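Local coordinates for protein glycinin (Glycine max, PDB 1OD5) that probably serves as a seed storage protein, a hexameric 11S globulin that holds a reserve of nutrients, including sulfur-containing amino acids, at residues V390-R395 against E439-K444; N54-P59 against V237-G242. All blocks are in the same frame, centred on the assembly; numbering follows the deposited sequence.

Contact 1: residues V390-R395 against E439-K444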
loop_
_atom_site.group_PDB
_atom_site.type_symbol
_atom_site.label_atom_id
_atom_site.label_comp_id
_atom_site.label_asym_id
_atom_site.label_seq_id
_atom_site.Cartn_x
_atom_site.Cartn_y
_atom_site.Cartn_z
ATOM N N VAL A 390 -4.339 -4.259 28.164
ATOM C CA VAL A 390 -4.815 -3.686 29.395
ATOM C C VAL A 390 -6.297 -3.988 29.548
ATOM O O VAL A 390 -7.137 -3.510 28.794
ATOM C CB VAL A 390 -4.600 -2.152 29.387
ATOM C CG1 VAL A 390 -5.181 -1.500 30.620
ATOM C CG2 VAL A 390 -3.118 -1.858 29.392
ATOM N N ILE A 391 -6.598 -4.822 30.528
ATOM C CA ILE A 391 -7.933 -5.251 30.896
ATOM C C ILE A 391 -8.502 -4.250 31.896
ATOM O O ILE A 391 -7.787 -3.758 32.762
ATOM C CB ILE A 391 -7.837 -6.663 31.540
ATOM C CG1 ILE A 391 -7.469 -7.714 30.531
ATOM C CG2 ILE A 391 -9.164 -7.035 32.165
ATOM C CD1 ILE A 391 -7.185 -9.081 31.190
ATOM N N TYR A 392 -9.768 -3.885 31.799
ATOM C CA TYR A 392 -10.408 -3.003 32.751
ATOM C C TYR A 392 -11.741 -3.688 33.021
ATOM O O TYR A 392 -12.535 -3.815 32.092
ATOM C CB TYR A 392 -10.644 -1.621 32.168
ATOM C CG TYR A 392 -11.466 -0.787 33.131
ATOM C CD1 TYR A 392 -10.835 -0.150 34.204
ATOM C CD2 TYR A 392 -12.849 -0.681 32.961
ATOM C CE1 TYR A 392 -11.591 0.594 35.118
ATOM C CE2 TYR A 392 -13.602 0.057 33.870
ATOM C CZ TYR A 392 -12.971 0.689 34.946
ATOM O OH TYR A 392 -13.725 1.413 35.855
ATOM N N VAL A 393 -12.077 -4.138 34.233
ATOM C CA VAL A 393 -13.342 -4.811 34.459
ATOM C C VAL A 393 -14.473 -3.819 34.599
ATOM O O VAL A 393 -14.488 -2.953 35.458
ATOM C CB VAL A 393 -13.189 -5.717 35.701
ATOM C CG1 VAL A 393 -14.465 -6.515 35.911
ATOM C CG2 VAL A 393 -12.034 -6.709 35.492
ATOM N N THR A 394 -15.460 -3.937 33.721
ATOM C CA THR A 394 -16.611 -3.010 33.707
ATOM C C THR A 394 -17.824 -3.438 34.536
ATOM O O THR A 394 -18.684 -2.620 34.899
ATOM C CB THR A 394 -17.045 -2.781 32.198
ATOM O OG1 THR A 394 -17.327 -4.085 31.690
ATOM C CG2 THR A 394 -15.979 -2.148 31.297
ATOM N N ARG A 395 -17.841 -4.736 34.843
ATOM C CA ARG A 395 -18.942 -5.307 35.590
ATOM C C ARG A 395 -18.533 -6.670 36.089
ATOM O O ARG A 395 -17.724 -7.345 35.460
ATOM C CB ARG A 395 -20.138 -5.437 34.665
ATOM C CG ARG A 395 -21.531 -5.536 35.289
ATOM C CD ARG A 395 -22.050 -6.964 35.510
ATOM N NE ARG A 395 -22.296 -7.683 34.273
ATOM C CZ ARG A 395 -22.237 -9.024 34.232
ATOM N NH1 ARG A 395 -21.957 -9.727 35.324
ATOM N NH2 ARG A 395 -22.423 -9.696 33.088
ATOM N N GLU A 439 -17.456 -9.072 33.104
ATOM C CA GLU A 439 -17.418 -8.348 31.827
ATOM C C GLU A 439 -16.252 -7.389 31.850
ATOM O O GLU A 439 -16.040 -6.695 32.836
ATOM C CB GLU A 439 -18.610 -7.456 31.521
ATOM C CG GLU A 439 -19.947 -8.139 31.332
ATOM C CD GLU A 439 -21.073 -7.155 31.051
ATOM O OE1 GLU A 439 -22.199 -7.424 31.457
ATOM O OE2 GLU A 439 -20.838 -6.119 30.431
ATOM N N TYR A 440 -15.561 -7.266 30.716
ATOM C CA TYR A 440 -14.401 -6.403 30.656
ATOM C C TYR A 440 -13.992 -6.009 29.242
ATOM O O TYR A 440 -14.261 -6.757 28.318
ATOM C CB TYR A 440 -13.233 -7.146 31.355
ATOM C CG TYR A 440 -12.692 -8.453 30.744
ATOM C CD1 TYR A 440 -13.159 -9.707 31.137
ATOM C CD2 TYR A 440 -11.655 -8.373 29.821
ATOM C CE1 TYR A 440 -12.577 -10.871 30.610
ATOM C CE2 TYR A 440 -11.078 -9.516 29.300
ATOM C CZ TYR A 440 -11.538 -10.752 29.693
ATOM O OH TYR A 440 -10.935 -11.852 29.131
ATOM N N VAL A 441 -13.335 -4.861 29.074
ATOM C CA VAL A 441 -12.839 -4.406 27.804
ATOM C C VAL A 441 -11.352 -4.628 27.915
ATOM O O VAL A 441 -10.781 -4.468 28.998
ATOM C CB VAL A 441 -13.159 -2.916 27.565
ATOM C CG1 VAL A 441 -12.639 -2.040 28.708
ATOM C CG2 VAL A 441 -12.486 -2.457 26.255
ATOM N N VAL A 442 -10.717 -5.057 26.826
ATOM C CA VAL A 442 -9.295 -5.300 26.766
ATOM C C VAL A 442 -8.713 -4.342 25.751
ATOM O O VAL A 442 -9.051 -4.502 24.588
ATOM C CB VAL A 442 -8.906 -6.666 26.233
ATOM C CG1 VAL A 442 -7.503 -6.902 26.707
ATOM C CG2 VAL A 442 -9.849 -7.766 26.639
ATOM N N PHE A 443 -7.880 -3.351 26.022
ATOM C CA PHE A 443 -7.328 -2.501 24.989
ATOM C C PHE A 443 -6.043 -3.199 24.600
ATOM O O PHE A 443 -5.398 -3.806 25.445
ATOM C CB PHE A 443 -6.987 -1.154 25.520
ATOM C CG PHE A 443 -8.130 -0.461 26.212
ATOM C CD1 PHE A 443 -8.338 -0.657 27.581
ATOM C CD2 PHE A 443 -8.939 0.409 25.488
ATOM C CE1 PHE A 443 -9.363 0.031 28.223
ATOM C CE2 PHE A 443 -9.961 1.093 26.136
ATOM C CZ PHE A 443 -10.172 0.904 27.500
ATOM N N LYS A 444 -5.610 -3.155 23.339
ATOM C CA LYS A 444 -4.401 -3.822 22.864
ATOM C C LYS A 444 -3.578 -2.846 22.044
ATOM O O LYS A 444 -4.122 -2.031 21.301
ATOM C CB LYS A 444 -4.834 -5.038 22.049
ATOM C CG LYS A 444 -5.385 -6.128 22.959
ATOM C CD LYS A 444 -6.454 -7.049 22.431
ATOM C CE LYS A 444 -5.886 -8.419 22.530
ATOM N NZ LYS A 444 -6.867 -9.487 22.648
#
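V390-R395 and E439-K444 run antiparallel as neighbouring strands, their axes 4.5 Å apart at closest approach, with V390 facing F443 and Y392 facing V441 as hydrogen-bonded pairs. They lie side by side in a sheet of the C-terminal cupin beta-barrel. Near R395 the register slips by one in a classic beta bulge. T394 and R395 both face E439 there. T394 N binds E439 O at 3.0 Å, while R395 N reaches the same oxygen only weakly. E439 N answers to R395 O at 2.9 Å.

I391, V393, Y440 and V442 share one face of the pair. I391 CG2 lies 3.7 Å from Y440 CD2, and the two side chains pass at a slant. I391 CG1 and V442 CG1 lie side by side. The Y440 ring continues to the barrel interior, where its side chain comes about 3 Å from the bound magnesium ion. On the other face, V390, Y392, V441 and F443 are buried. Y392 CB meets V441 CG1 at 4.0 Å. V390 O lies at the edge of the F443 ring, near its plane, 3.3 Å from F443 CD1. This face packs on strands 66-72 and 140-146 of the N-terminal cupin domain.

At the bulge, E439 OE2 and T394 OG1 both bond to Y370 OH. The R395 chain bends at chi2 (-94°) and chi3, which turns its guanidinium side-on to E439. The guanidinium and carboxylate planes stand 87° apart. One oxygen takes both bonds of this salt bridge: R395 NE and R395 NH2 each lie 2.8 Å from E439 OE1, the NH2 on its anti lone pair.

Contact 2: residues N54-P59 against V237-G242. With CO3 (carbonate ion), chain C.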
loop_
_atom_site.group_PDB
_atom_site.type_symbol
_atom_site.label_atom_id
_atom_site.label_comp_id
_atom_site.label_asym_id
_atom_site.label_seq_id
_atom_site.Cartn_x
_atom_site.Cartn_y
_atom_site.Cartn_z
ATOM N N ASN A 54 -25.195 17.881 32.331
ATOM C CA ASN A 54 -24.921 19.161 31.691
ATOM C C ASN A 54 -23.429 19.473 31.733
ATOM O O ASN A 54 -23.029 20.620 31.604
ATOM C CB ASN A 54 -25.706 20.310 32.349
ATOM C CG ASN A 54 -27.215 20.221 32.125
ATOM O OD1 ASN A 54 -28.021 20.319 33.049
ATOM N ND2 ASN A 54 -27.685 19.986 30.904
ATOM N N GLY A 55 -22.593 18.425 31.852
ATOM C CA GLY A 55 -21.156 18.570 31.878
ATOM C C GLY A 55 -20.519 18.591 30.478
ATOM O O GLY A 55 -20.703 17.673 29.686
ATOM N N LEU A 56 -19.739 19.663 30.243
ATOM C CA LEU A 56 -18.968 20.008 29.055
ATOM C C LEU A 56 -17.451 19.823 29.276
ATOM O O LEU A 56 -16.879 20.664 29.965
ATOM C CB LEU A 56 -19.199 21.487 28.690
ATOM C CG LEU A 56 -18.947 22.129 27.302
ATOM C CD1 LEU A 56 -18.510 23.563 27.545
ATOM C CD2 LEU A 56 -17.838 21.469 26.505
ATOM N N HIS A 57 -16.720 18.822 28.739
ATOM C CA HIS A 57 -15.284 18.735 28.953
ATOM C C HIS A 57 -14.742 19.693 27.888
ATOM O O HIS A 57 -14.939 19.518 26.688
ATOM C CB HIS A 57 -14.844 17.285 28.751
ATOM C CG HIS A 57 -13.348 16.978 28.889
ATOM N ND1 HIS A 57 -12.784 15.780 28.776
ATOM C CD2 HIS A 57 -12.342 17.867 29.146
ATOM C CE1 HIS A 57 -11.505 15.896 28.938
ATOM N NE2 HIS A 57 -11.256 17.157 29.156
ATOM N N LEU A 58 -14.080 20.761 28.330
ATOM C CA LEU A 58 -13.542 21.810 27.469
ATOM C C LEU A 58 -12.556 21.388 26.406
ATOM O O LEU A 58 -11.864 20.404 26.613
ATOM C CB LEU A 58 -12.879 22.916 28.332
ATOM C CG LEU A 58 -13.726 23.653 29.380
ATOM C CD1 LEU A 58 -12.891 24.758 29.954
ATOM C CD2 LEU A 58 -14.946 24.335 28.795
ATOM N N PRO A 59 -12.454 22.057 25.250
ATOM C CA PRO A 59 -11.687 21.574 24.102
ATOM C C PRO A 59 -10.230 21.305 24.452
ATOM O O PRO A 59 -9.626 22.163 25.073
ATOM C CB PRO A 59 -11.832 22.655 23.063
ATOM C CG PRO A 59 -13.126 23.336 23.447
ATOM C CD PRO A 59 -13.098 23.332 24.955
ATOM N N VAL A 237 -16.837 21.786 32.900
ATOM C CA VAL A 237 -17.797 22.735 33.440
ATOM C C VAL A 237 -19.266 22.314 33.297
ATOM O O VAL A 237 -19.617 21.405 32.546
ATOM C CB VAL A 237 -17.570 24.106 32.749
ATOM C CG1 VAL A 237 -16.082 24.428 32.795
ATOM C CG2 VAL A 237 -18.072 24.091 31.303
ATOM N N THR A 238 -20.164 22.898 34.068
ATOM C CA THR A 238 -21.576 22.610 33.955
ATOM C C THR A 238 -22.141 23.712 33.071
ATOM O O THR A 238 -21.721 24.881 33.116
ATOM C CB THR A 238 -22.229 22.645 35.303
ATOM O OG1 THR A 238 -21.647 21.560 36.001
ATOM C CG2 THR A 238 -23.739 22.436 35.278
ATOM N N VAL A 239 -23.086 23.276 32.225
ATOM C CA VAL A 239 -23.737 24.177 31.303
ATOM C C VAL A 239 -25.143 24.269 31.854
ATOM O O VAL A 239 -25.934 23.323 31.792
ATOM C CB VAL A 239 -23.745 23.602 29.873
ATOM C CG1 VAL A 239 -24.349 24.643 28.954
ATOM C CG2 VAL A 239 -22.338 23.301 29.376
ATOM N N GLU A 240 -25.400 25.433 32.462
ATOM C CA GLU A 240 -26.701 25.707 33.053
ATOM C C GLU A 240 -27.630 26.102 31.915
ATOM O O GLU A 240 -27.350 26.968 31.080
ATOM C CB GLU A 240 -26.602 26.849 34.088
ATOM C CG GLU A 240 -27.873 26.935 34.975
ATOM C CD GLU A 240 -27.969 28.029 36.063
ATOM O OE1 GLU A 240 -29.095 28.259 36.517
ATOM O OE2 GLU A 240 -26.957 28.636 36.465
ATOM N N GLY A 241 -28.768 25.403 31.924
ATOM C CA GLY A 241 -29.816 25.584 30.912
ATOM C C GLY A 241 -29.707 24.419 29.940
ATOM O O GLY A 241 -30.588 23.570 29.776
ATOM N N GLY A 242 -28.510 24.340 29.383
ATOM C CA GLY A 242 -28.195 23.306 28.446
ATOM C C GLY A 242 -27.407 23.932 27.340
ATOM O O GLY A 242 -27.266 25.144 27.154
HETATM C C CO3 C . -13.865 12.980 27.464
HETATM O O1 CO3 C . -14.560 12.012 27.763
HETATM O O2 CO3 C . -12.682 12.814 27.217
HETATM O O3 CO3 C . -14.342 14.104 27.401
#
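L56 and V237 pair antiparallel at the start of strand 55-61: L56 N donates to V237 O at 2.9 Å, and V237 N returns a bond to L56 O. G55 and T238 form the next, non-hydrogen-bonded pair. Beyond it V239 N binds N54 O at 2.7 Å, although the second strand has ended by then.

L56 can be followed outward. Its CB touches V239 CG2 at 3.7 Å and V237 CG2 at 3.9 Å. CG comes next, anti to the backbone N (chi1 -160°), still close to V239 CG2. The branch CD1 then lies 3.8 Å from V237 CG2, with the two side chains pointing the same way. L58 CD2 also reaches V237 CG2, crossing at about a right angle. N468 of a second subunit packs on L56 and V239.

H57 turns away from V237-G242. Its ND1 donates to carbonate O3 at 2.7 Å, with O3 near the ring plane at its edge. H57 NE2 bonds to Y163 OH, which fixes the ring from the other nitrogen. T132 and Y130 also bind the ion, which probably came from the crystallisation liquor. Antiparallel strand pairing of this kind builds the cupin beta-barrel, and here H57 of the barrel strand reaches the carbonate site.

In the fold
The chain first builds the N-terminal cupin domain, where strand 55-61 is laid down early. It then passes through the rest of that barrel, with two unmodelled gaps on the way, and two helices before contact 2 closes this long loop, 178 residues later, with strand 236-238. Another disordered region follows, and the chain enters the second cupin domain. Contact 1 opens at strand 389-394 and closes 44 residues on at strand 437-444, within that domain. The two loops are therefore in series and neither nest nor cross. Their centres are 28 Å apart. Contact 2 ties strand 236-238 back to the early strand 55-61 of the first barrel, and contact 1 joins inner strands of the second.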